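Local coordinates for probable oxidoreductase (Mycobacterium abscessus, PDB 4EYE), which is probably an NAD(P)H-dependent oxidoreductase of the quinone oxidoreductase (zeta-crystallin) branch of the medium-chain dehydrogenase/reductase family, related to enoyl reductases, at residues A[168-178]-A[193-204]; A[311-319]-A[334-342]. All blocks are in the same frame, centred on the assembly; numbering follows the deposited sequence.

Contact 1: A[168-178]-A[193-204]; sequences AAGGIGTAAIQ and RTAATEFVKSVG
The Phe199 ring turns its edge to Thr174, whose OG1 lies near the ring plane 3.7 Å from Phe199 CE2; one ring face carries Val203 CG2 from the next helical turn, offset toward the rim. The ring of Tyr335 also meets it, with the planes at about 45°. The second flat group, the Arg193 guanidinium, presents an edge to the backbone at Gly170, a packing contact with Arg193 NH2 3.6 Å from Gly170 N; Arg193 NH1 is hydrogen-bonded to Gly332 O. The setting is the Rossmann-type nucleotide-binding fold: the glycine-rich turn after strand 162-165 leads into helix 171-182, and helix 197-203, after strand 186-191, packs beside it; the axes of 171-178 and 197-203 run 35° from parallel, 10.1 Å apart at closest. At the turn the backbones come nearest, Ala169 CA 5.8 Å from Val200 CA. Ala169 CB sits 3.4 Å from Ala196 CB, tighter than usual van der Waals contact, and also touches Val200 CG2. Farther along, Ile177 CD1 meets Val200 CG1. With CG1 anti to the backbone N (chi1 174°), Val203 sends this methyl among Thr174 CG2, Ile177 CG2 and Gln178 CG. Thr174 OG1 donates to Gly170 O, which also accepts from Thr174 N on the opposite face of its plane, so the N-cap carbonyl is gripped twice. Gly204 closes helix 197-203 in a Schellman motif. The Gln178 amide is held by Tyr144 OH and Arg310 O, and a water accepts from Gln178 NE2 at 2.8 Å and donates to Val203 O.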
loop_
_atom_site.group_PDB
_atom_site.type_symbol
_atom_site.label_atom_id
_atom_site.label_comp_id
_atom_site.label_asym_id
_atom_site.label_seq_id
_atom_site.Cartn_x
_atom_site.Cartn_y
_atom_site.Cartn_z
ATOM N N ALA A 168 10.543 6.910 -2.055
ATOM C CA ALA A 168 10.032 7.237 -0.726
ATOM C C ALA A 168 8.698 7.985 -0.752
ATOM O O ALA A 168 7.948 7.865 0.190
ATOM C CB ALA A 168 11.064 8.033 0.042
ATOM N N ALA A 169 8.409 8.712 -1.830
ATOM C CA ALA A 169 7.110 9.451 -1.966
ATOM C C ALA A 169 5.916 8.589 -2.466
ATOM O O ALA A 169 4.804 9.059 -2.515
ATOM C CB ALA A 169 7.281 10.659 -2.918
ATOM N N GLY A 170 6.174 7.352 -2.896
ATOM C CA GLY A 170 5.132 6.500 -3.405
ATOM C C GLY A 170 4.327 5.910 -2.234
ATOM O O GLY A 170 4.560 6.246 -1.079
ATOM N N GLY A 171 3.360 5.051 -2.551
ATOM C CA GLY A 171 2.448 4.510 -1.520
ATOM C C GLY A 171 3.194 3.683 -0.488
ATOM O O GLY A 171 3.112 3.905 0.707
ATOM N N ILE A 172 3.989 2.749 -0.984
ATOM C CA ILE A 172 4.737 1.880 -0.133
ATOM C C ILE A 172 5.793 2.639 0.648
ATOM O O ILE A 172 5.910 2.482 1.843
ATOM C CB ILE A 172 5.375 0.749 -0.947
ATOM C CG1 ILE A 172 4.278 -0.174 -1.435
ATOM C CG2 ILE A 172 6.351 -0.002 -0.031
ATOM C CD1 ILE A 172 3.824 -1.126 -0.316
ATOM N N GLY A 173 6.520 3.515 -0.040
ATOM C CA GLY A 173 7.520 4.346 0.604
ATOM C C GLY A 173 6.987 5.165 1.765
ATOM O O GLY A 173 7.618 5.233 2.803
ATOM N N THR A 174 5.819 5.801 1.579
ATOM C CA THR A 174 5.199 6.604 2.611
ATOM C C THR A 174 4.835 5.797 3.862
ATOM O O THR A 174 5.171 6.208 4.992
ATOM C CB THR A 174 3.920 7.284 2.053
ATOM O OG1 THR A 174 4.323 8.116 0.955
ATOM C CG2 THR A 174 3.232 8.129 3.110
ATOM N N ALA A 175 4.200 4.636 3.645
ATOM C CA ALA A 175 3.953 3.708 4.727
ATOM C C ALA A 175 5.268 3.264 5.388
ATOM O O ALA A 175 5.366 3.133 6.607
ATOM C CB ALA A 175 3.140 2.493 4.235
ATOM N N ALA A 176 6.280 3.069 4.573
ATOM C CA ALA A 176 7.602 2.581 5.074
ATOM C C ALA A 176 8.240 3.633 5.993
ATOM O O ALA A 176 8.769 3.285 7.057
ATOM C CB ALA A 176 8.512 2.261 3.885
ATOM N N ILE A 177 8.060 4.914 5.650
ATOM C CA ILE A 177 8.522 6.003 6.494
ATOM C C ILE A 177 7.736 6.068 7.815
ATOM O O ILE A 177 8.339 6.123 8.897
ATOM C CB ILE A 177 8.391 7.395 5.811
ATOM C CG1 ILE A 177 9.292 7.462 4.569
ATOM C CG2 ILE A 177 8.838 8.536 6.761
ATOM C CD1 ILE A 177 9.041 8.689 3.721
ATOM N N GLN A 178 6.408 6.130 7.728
ATOM C CA GLN A 178 5.620 6.438 8.909
ATOM C C GLN A 178 5.686 5.272 9.887
ATOM O O GLN A 178 5.804 5.482 11.097
ATOM C CB GLN A 178 4.157 6.710 8.548
ATOM C CG GLN A 178 3.921 7.982 7.764
ATOM C CD GLN A 178 2.458 8.336 7.769
ATOM O OE1 GLN A 178 1.603 7.520 7.346
ATOM N NE2 GLN A 178 2.135 9.492 8.285
ATOM N N ARG A 193 11.715 11.511 -7.533
ATOM C CA ARG A 193 10.979 12.717 -7.957
ATOM C C ARG A 193 11.330 13.855 -6.993
ATOM O O ARG A 193 10.830 13.903 -5.873
ATOM C CB ARG A 193 9.464 12.454 -7.932
ATOM C CG ARG A 193 8.954 11.523 -9.042
ATOM C CD ARG A 193 7.506 11.107 -8.789
ATOM N NE ARG A 193 7.367 10.165 -7.652
ATOM C CZ ARG A 193 6.207 9.758 -7.141
ATOM N NH1 ARG A 193 5.049 10.163 -7.673
ATOM N NH2 ARG A 193 6.199 8.917 -6.099
ATOM N N THR A 194 12.225 14.752 -7.404
ATOM C CA THR A 194 12.763 15.751 -6.474
ATOM C C THR A 194 11.697 16.774 -6.035
ATOM O O THR A 194 11.816 17.369 -4.974
ATOM C CB THR A 194 14.016 16.452 -7.032
ATOM O OG1 THR A 194 13.659 17.187 -8.207
ATOM C CG2 THR A 194 15.122 15.422 -7.374
ATOM N N ALA A 195 10.652 16.958 -6.834
ATOM C CA ALA A 195 9.501 17.770 -6.426
ATOM C C ALA A 195 8.753 17.196 -5.181
ATOM O O ALA A 195 7.934 17.897 -4.580
ATOM C CB ALA A 195 8.534 17.943 -7.605
ATOM N N ALA A 196 9.043 15.952 -4.788
ATOM C CA ALA A 196 8.389 15.324 -3.605
ATOM C C ALA A 196 9.192 15.479 -2.332
ATOM O O ALA A 196 8.815 14.927 -1.287
ATOM C CB ALA A 196 8.149 13.827 -3.862
ATOM N N THR A 197 10.313 16.195 -2.415
ATOM C CA THR A 197 11.220 16.341 -1.284
ATOM C C THR A 197 10.528 16.871 -0.020
ATOM O O THR A 197 10.706 16.304 1.053
ATOM C CB THR A 197 12.434 17.255 -1.648
ATOM O OG1 THR A 197 13.176 16.621 -2.689
ATOM C CG2 THR A 197 13.350 17.446 -0.443
ATOM N N GLU A 198 9.736 17.941 -0.145
ATOM C CA GLU A 198 9.063 18.515 1.043
ATOM C C GLU A 198 7.951 17.596 1.566
ATOM O O GLU A 198 7.729 17.497 2.776
ATOM C CB GLU A 198 8.480 19.900 0.748
ATOM C CG GLU A 198 9.516 20.921 0.319
ATOM C CD GLU A 198 10.617 21.108 1.329
ATOM O OE1 GLU A 198 11.742 21.407 0.878
ATOM O OE2 GLU A 198 10.376 20.959 2.561
ATOM N N PHE A 199 7.253 16.951 0.652
ATOM C CA PHE A 199 6.235 15.982 1.029
ATOM C C PHE A 199 6.846 14.913 1.901
ATOM O O PHE A 199 6.360 14.621 2.983
ATOM C CB PHE A 199 5.605 15.339 -0.190
ATOM C CG PHE A 199 4.685 14.182 0.161
ATOM C CD1 PHE A 199 3.411 14.424 0.618
ATOM C CD2 PHE A 199 5.133 12.876 0.084
ATOM C CE1 PHE A 199 2.564 13.350 0.957
ATOM C CE2 PHE A 199 4.301 11.813 0.428
ATOM C CZ PHE A 199 3.027 12.057 0.879
ATOM N N VAL A 200 7.929 14.325 1.419
ATOM C CA VAL A 200 8.610 13.255 2.139
ATOM C C VAL A 200 9.114 13.708 3.489
ATOM O O VAL A 200 8.939 12.997 4.502
ATOM C CB VAL A 200 9.712 12.614 1.251
ATOM C CG1 VAL A 200 10.685 11.809 2.082
ATOM C CG2 VAL A 200 9.031 11.749 0.188
ATOM N N LYS A 201 9.721 14.908 3.529
ATOM C CA LYS A 201 10.089 15.492 4.815
ATOM C C LYS A 201 8.860 15.593 5.735
ATOM O O LYS A 201 8.927 15.224 6.893
ATOM C CB LYS A 201 10.767 16.875 4.612
ATOM C CG LYS A 201 11.505 17.362 5.834
ATOM C CD LYS A 201 12.730 16.518 6.214
ATOM C CE LYS A 201 13.313 16.976 7.559
ATOM N NZ LYS A 201 14.312 15.978 8.078
ATOM N N SER A 202 7.728 16.079 5.220
ATOM C CA SER A 202 6.538 16.235 6.059
ATOM C C SER A 202 6.007 14.886 6.590
ATOM O O SER A 202 5.353 14.834 7.629
ATOM C CB SER A 202 5.415 16.955 5.304
ATOM O OG SER A 202 4.748 16.073 4.387
ATOM N N VAL A 203 6.258 13.795 5.877
ATOM C CA VAL A 203 5.777 12.485 6.334
ATOM C C VAL A 203 6.621 11.972 7.522
ATOM O O VAL A 203 6.207 11.055 8.260
ATOM C CB VAL A 203 5.795 11.473 5.150
ATOM C CG1 VAL A 203 5.440 10.090 5.642
ATOM C CG2 VAL A 203 4.803 11.926 4.081
ATOM N N GLY A 204 7.811 12.543 7.681
ATOM C CA GLY A 204 8.669 12.272 8.845
ATOM C C GLY A 204 10.035 11.675 8.586
ATOM O O GLY A 204 10.677 11.228 9.517
HETATM O O HOH W 1 3.394 11.708 9.389
#

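Contact 2: A[311-319]-A[334-342]; sequences PPVSARIPL and VYGKMVLVP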
loop_
_atom_site.group_PDB
_atom_site.type_symbol
_atom_site.label_atom_id
_atom_site.label_comp_id
_atom_site.label_asym_id
_atom_site.label_seq_id
_atom_site.Cartn_x
_atom_site.Cartn_y
_atom_site.Cartn_z
ATOM N N PRO A 311 -2.051 8.192 7.829
ATOM C CA PRO A 311 -1.668 8.013 6.428
ATOM C C PRO A 311 -2.008 9.210 5.562
ATOM O O PRO A 311 -3.183 9.624 5.514
ATOM C CB PRO A 311 -2.502 6.796 5.991
ATOM C CG PRO A 311 -2.751 6.038 7.248
ATOM C CD PRO A 311 -2.940 7.101 8.301
ATOM N N PRO A 312 -1.002 9.795 4.888
ATOM C CA PRO A 312 -1.287 10.923 3.964
ATOM C C PRO A 312 -2.091 10.509 2.740
ATOM O O PRO A 312 -1.754 9.534 2.081
ATOM C CB PRO A 312 0.096 11.443 3.555
ATOM C CG PRO A 312 1.082 10.764 4.444
ATOM C CD PRO A 312 0.435 9.528 5.038
ATOM N N VAL A 313 -3.161 11.233 2.477
ATOM C CA VAL A 313 -3.962 11.048 1.306
ATOM C C VAL A 313 -3.906 12.321 0.463
ATOM O O VAL A 313 -4.376 13.372 0.895
ATOM C CB VAL A 313 -5.434 10.723 1.640
ATOM C CG1 VAL A 313 -6.209 10.516 0.332
ATOM C CG2 VAL A 313 -5.507 9.448 2.497
ATOM N N SER A 314 -3.297 12.219 -0.721
ATOM C CA SER A 314 -2.935 13.425 -1.476
ATOM C C SER A 314 -4.055 13.832 -2.457
ATOM O O SER A 314 -4.158 15.007 -2.830
ATOM C CB SER A 314 -1.621 13.207 -2.208
ATOM O OG SER A 314 -1.700 12.088 -3.103
ATOM N N ALA A 315 -4.908 12.878 -2.832
ATOM C CA ALA A 315 -5.974 13.106 -3.761
ATOM C C ALA A 315 -7.183 12.197 -3.464
ATOM O O ALA A 315 -7.018 10.998 -3.186
ATOM C CB ALA A 315 -5.502 12.840 -5.180
ATOM N N ARG A 316 -8.385 12.783 -3.581
ATOM C CA ARG A 316 -9.622 12.055 -3.506
ATOM C C ARG A 316 -10.425 12.441 -4.740
ATOM O O ARG A 316 -10.905 13.556 -4.859
ATOM C CB ARG A 316 -10.375 12.347 -2.205
ATOM C CG ARG A 316 -9.512 12.298 -0.973
ATOM C CD ARG A 316 -10.297 12.338 0.311
ATOM N NE ARG A 316 -9.420 12.519 1.457
ATOM C CZ ARG A 316 -9.812 12.356 2.726
ATOM N NH1 ARG A 316 -11.052 12.029 2.991
ATOM N NH2 ARG A 316 -8.965 12.532 3.722
ATOM N N ILE A 317 -10.562 11.494 -5.651
ATOM C CA ILE A 317 -11.045 11.755 -7.012
ATOM C C ILE A 317 -12.409 11.105 -7.125
ATOM O O ILE A 317 -12.583 9.992 -6.641
ATOM C CB ILE A 317 -10.091 11.160 -8.043
ATOM C CG1 ILE A 317 -8.627 11.686 -7.878
ATOM C CG2 ILE A 317 -10.651 11.379 -9.445
ATOM C CD1 ILE A 317 -8.444 13.207 -7.981
ATOM N N PRO A 318 -13.414 11.809 -7.674
ATOM C CA PRO A 318 -14.677 11.099 -7.867
ATOM C C PRO A 318 -14.487 9.806 -8.682
ATOM O O PRO A 318 -13.766 9.788 -9.673
ATOM C CB PRO A 318 -15.550 12.101 -8.650
ATOM C CG PRO A 318 -14.866 13.446 -8.545
ATOM C CD PRO A 318 -13.452 13.200 -8.130
ATOM N N LEU A 319 -15.213 8.761 -8.302
ATOM C CA LEU A 319 -15.248 7.496 -9.027
ATOM C C LEU A 319 -15.510 7.678 -10.516
ATOM O O LEU A 319 -14.916 7.015 -11.326
ATOM C CB LEU A 319 -16.301 6.555 -8.410
ATOM C CG LEU A 319 -16.368 5.174 -9.019
ATOM C CD1 LEU A 319 -14.996 4.487 -8.960
ATOM C CD2 LEU A 319 -17.422 4.330 -8.292
ATOM N N VAL A 334 1.329 10.893 -8.133
ATOM C CA VAL A 334 0.750 10.632 -6.810
ATOM C C VAL A 334 1.801 10.475 -5.724
ATOM O O VAL A 334 2.663 9.600 -5.800
ATOM C CB VAL A 334 -0.133 9.352 -6.812
ATOM C CG1 VAL A 334 -0.661 9.029 -5.403
ATOM C CG2 VAL A 334 -1.262 9.522 -7.804
ATOM N N TYR A 335 1.693 11.324 -4.702
ATOM C CA TYR A 335 2.466 11.195 -3.484
ATOM C C TYR A 335 1.559 10.563 -2.433
ATOM O O TYR A 335 0.411 10.922 -2.293
ATOM C CB TYR A 335 2.990 12.550 -2.986
ATOM C CG TYR A 335 3.825 13.377 -3.958
ATOM C CD1 TYR A 335 4.370 12.830 -5.120
ATOM C CD2 TYR A 335 4.031 14.721 -3.716
ATOM C CE1 TYR A 335 5.094 13.619 -6.031
ATOM C CE2 TYR A 335 4.757 15.521 -4.589
ATOM C CZ TYR A 335 5.297 14.966 -5.746
ATOM O OH TYR A 335 6.012 15.763 -6.610
ATOM N N GLY A 336 2.081 9.628 -1.678
ATOM C CA GLY A 336 1.295 8.982 -0.625
ATOM C C GLY A 336 0.200 8.156 -1.309
ATOM O O GLY A 336 0.485 7.366 -2.225
ATOM N N LYS A 337 -1.045 8.352 -0.890
ATOM C CA LYS A 337 -2.142 7.566 -1.392
ATOM C C LYS A 337 -3.169 8.439 -2.143
ATOM O O LYS A 337 -3.534 9.514 -1.700
ATOM C CB LYS A 337 -2.820 6.835 -0.219
ATOM C CG LYS A 337 -3.804 5.744 -0.649
ATOM C CD LYS A 337 -3.028 4.509 -1.146
ATOM C CE LYS A 337 -3.929 3.428 -1.682
ATOM N NZ LYS A 337 -3.133 2.227 -2.083
ATOM N N MET A 338 -3.686 7.898 -3.235
ATOM C CA MET A 338 -4.841 8.432 -3.927
ATOM C C MET A 338 -6.038 7.503 -3.672
ATOM O O MET A 338 -5.889 6.280 -3.728
ATOM C CB MET A 338 -4.570 8.447 -5.423
ATOM C CG MET A 338 -5.781 8.575 -6.351
ATOM S SD MET A 338 -5.321 8.491 -8.133
ATOM C CE MET A 338 -4.884 10.167 -8.519
ATOM N N VAL A 339 -7.223 8.100 -3.530
ATOM C CA VAL A 339 -8.434 7.325 -3.439
ATOM C C VAL A 339 -9.479 7.861 -4.399
ATOM O O VAL A 339 -9.418 9.023 -4.840
ATOM C CB VAL A 339 -8.976 7.240 -1.981
ATOM C CG1 VAL A 339 -7.879 6.807 -0.987
ATOM C CG2 VAL A 339 -9.529 8.580 -1.522
ATOM N N LEU A 340 -10.421 6.988 -4.719
ATOM C CA LEU A 340 -11.589 7.306 -5.470
ATOM C C LEU A 340 -12.772 7.350 -4.543
ATOM O O LEU A 340 -12.925 6.493 -3.651
ATOM C CB LEU A 340 -11.836 6.228 -6.559
ATOM C CG LEU A 340 -10.689 5.925 -7.493
ATOM C CD1 LEU A 340 -11.075 4.885 -8.591
ATOM C CD2 LEU A 340 -10.091 7.195 -8.122
ATOM N N VAL A 341 -13.637 8.321 -4.753
ATOM C CA VAL A 341 -14.807 8.534 -3.890
ATOM C C VAL A 341 -16.093 8.395 -4.705
ATOM O O VAL A 341 -16.317 9.208 -5.598
ATOM C CB VAL A 341 -14.800 9.942 -3.320
ATOM C CG1 VAL A 341 -15.935 10.100 -2.266
ATOM C CG2 VAL A 341 -13.425 10.263 -2.743
ATOM N N PRO A 342 -16.917 7.366 -4.414
ATOM C CA PRO A 342 -18.083 7.081 -5.196
ATOM C C PRO A 342 -19.158 8.152 -5.053
ATOM O O PRO A 342 -19.754 8.519 -6.066
ATOM C CB PRO A 342 -18.577 5.746 -4.615
ATOM C CG PRO A 342 -17.363 5.081 -4.120
ATOM C CD PRO A 342 -16.580 6.245 -3.519
ATOM O OXT PRO A 342 -19.343 8.726 -3.969
#
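Ser314 binds segment 334-342 twice: its N donates to Lys337 O at 2.9 Å, and its OG to Tyr335 O, in the loop before strand 337-341, in the plane of that carbonyl and at an unusually short 2.5 Å. With OG between the backbone N and the carbonyl carbon (chi1 58°), the hydroxyl faces the incoming 334-336 chain. Lys337 N gives a longer bond, 3.3 Å, to Pro312 O. A beta bulge between Val313 and Ala315 then shifts the register by one, and the ladder continues with Val339 N to Ala315 O, Ile317 N to Val339 O and Val341 N to Ile317 O. Strands 313-318 and 337-341 are the parallel neighbours of a beta-alpha-beta unit whose connection is helix 322-330. The last rung, Leu319 N to Val341 O, is 3.0 Å long, but the donor stands 60° out of the carbonyl plane. Met338 and Leu340 have backbone hydrogen bonds to Val60 and Ala58. On one face Arg316 CG lies alongside Val339 CG2, and the Arg316 guanidinium makes a salt bridge to Asp133; Lys337 NZ pairs with Glu85 and donates to Val60 O. On the face covered by helix 322-330, where Ala325 touches Ile317, Met338 and Leu340, Met338 CE reaches Ile317 CG1.

How the contacts relate
Contact 1 belongs to the Rossmann-type half of the chain, contact 2 to the mixed sheet with strands 57-59 and 85-92; their centres lie 15 Å apart, yet they touch directly. Ala169 O probably accepts from Gly336 N at 2.9 Å, tying the glycine-rich turn to the entry of strand 337-341. Beside it, Arg193 NH1 probably donates to Val334 O at 3.1 Å. Packing completes the junction: Gln178 OE1 lies 3.3 Å from Pro312 CD, and Tyr335 OH lies 3.4 Å from Ala195 C. The turn at 168-171 probably borders the dinucleotide site, as in relatives, which would place 334-336 near that presumed pocket.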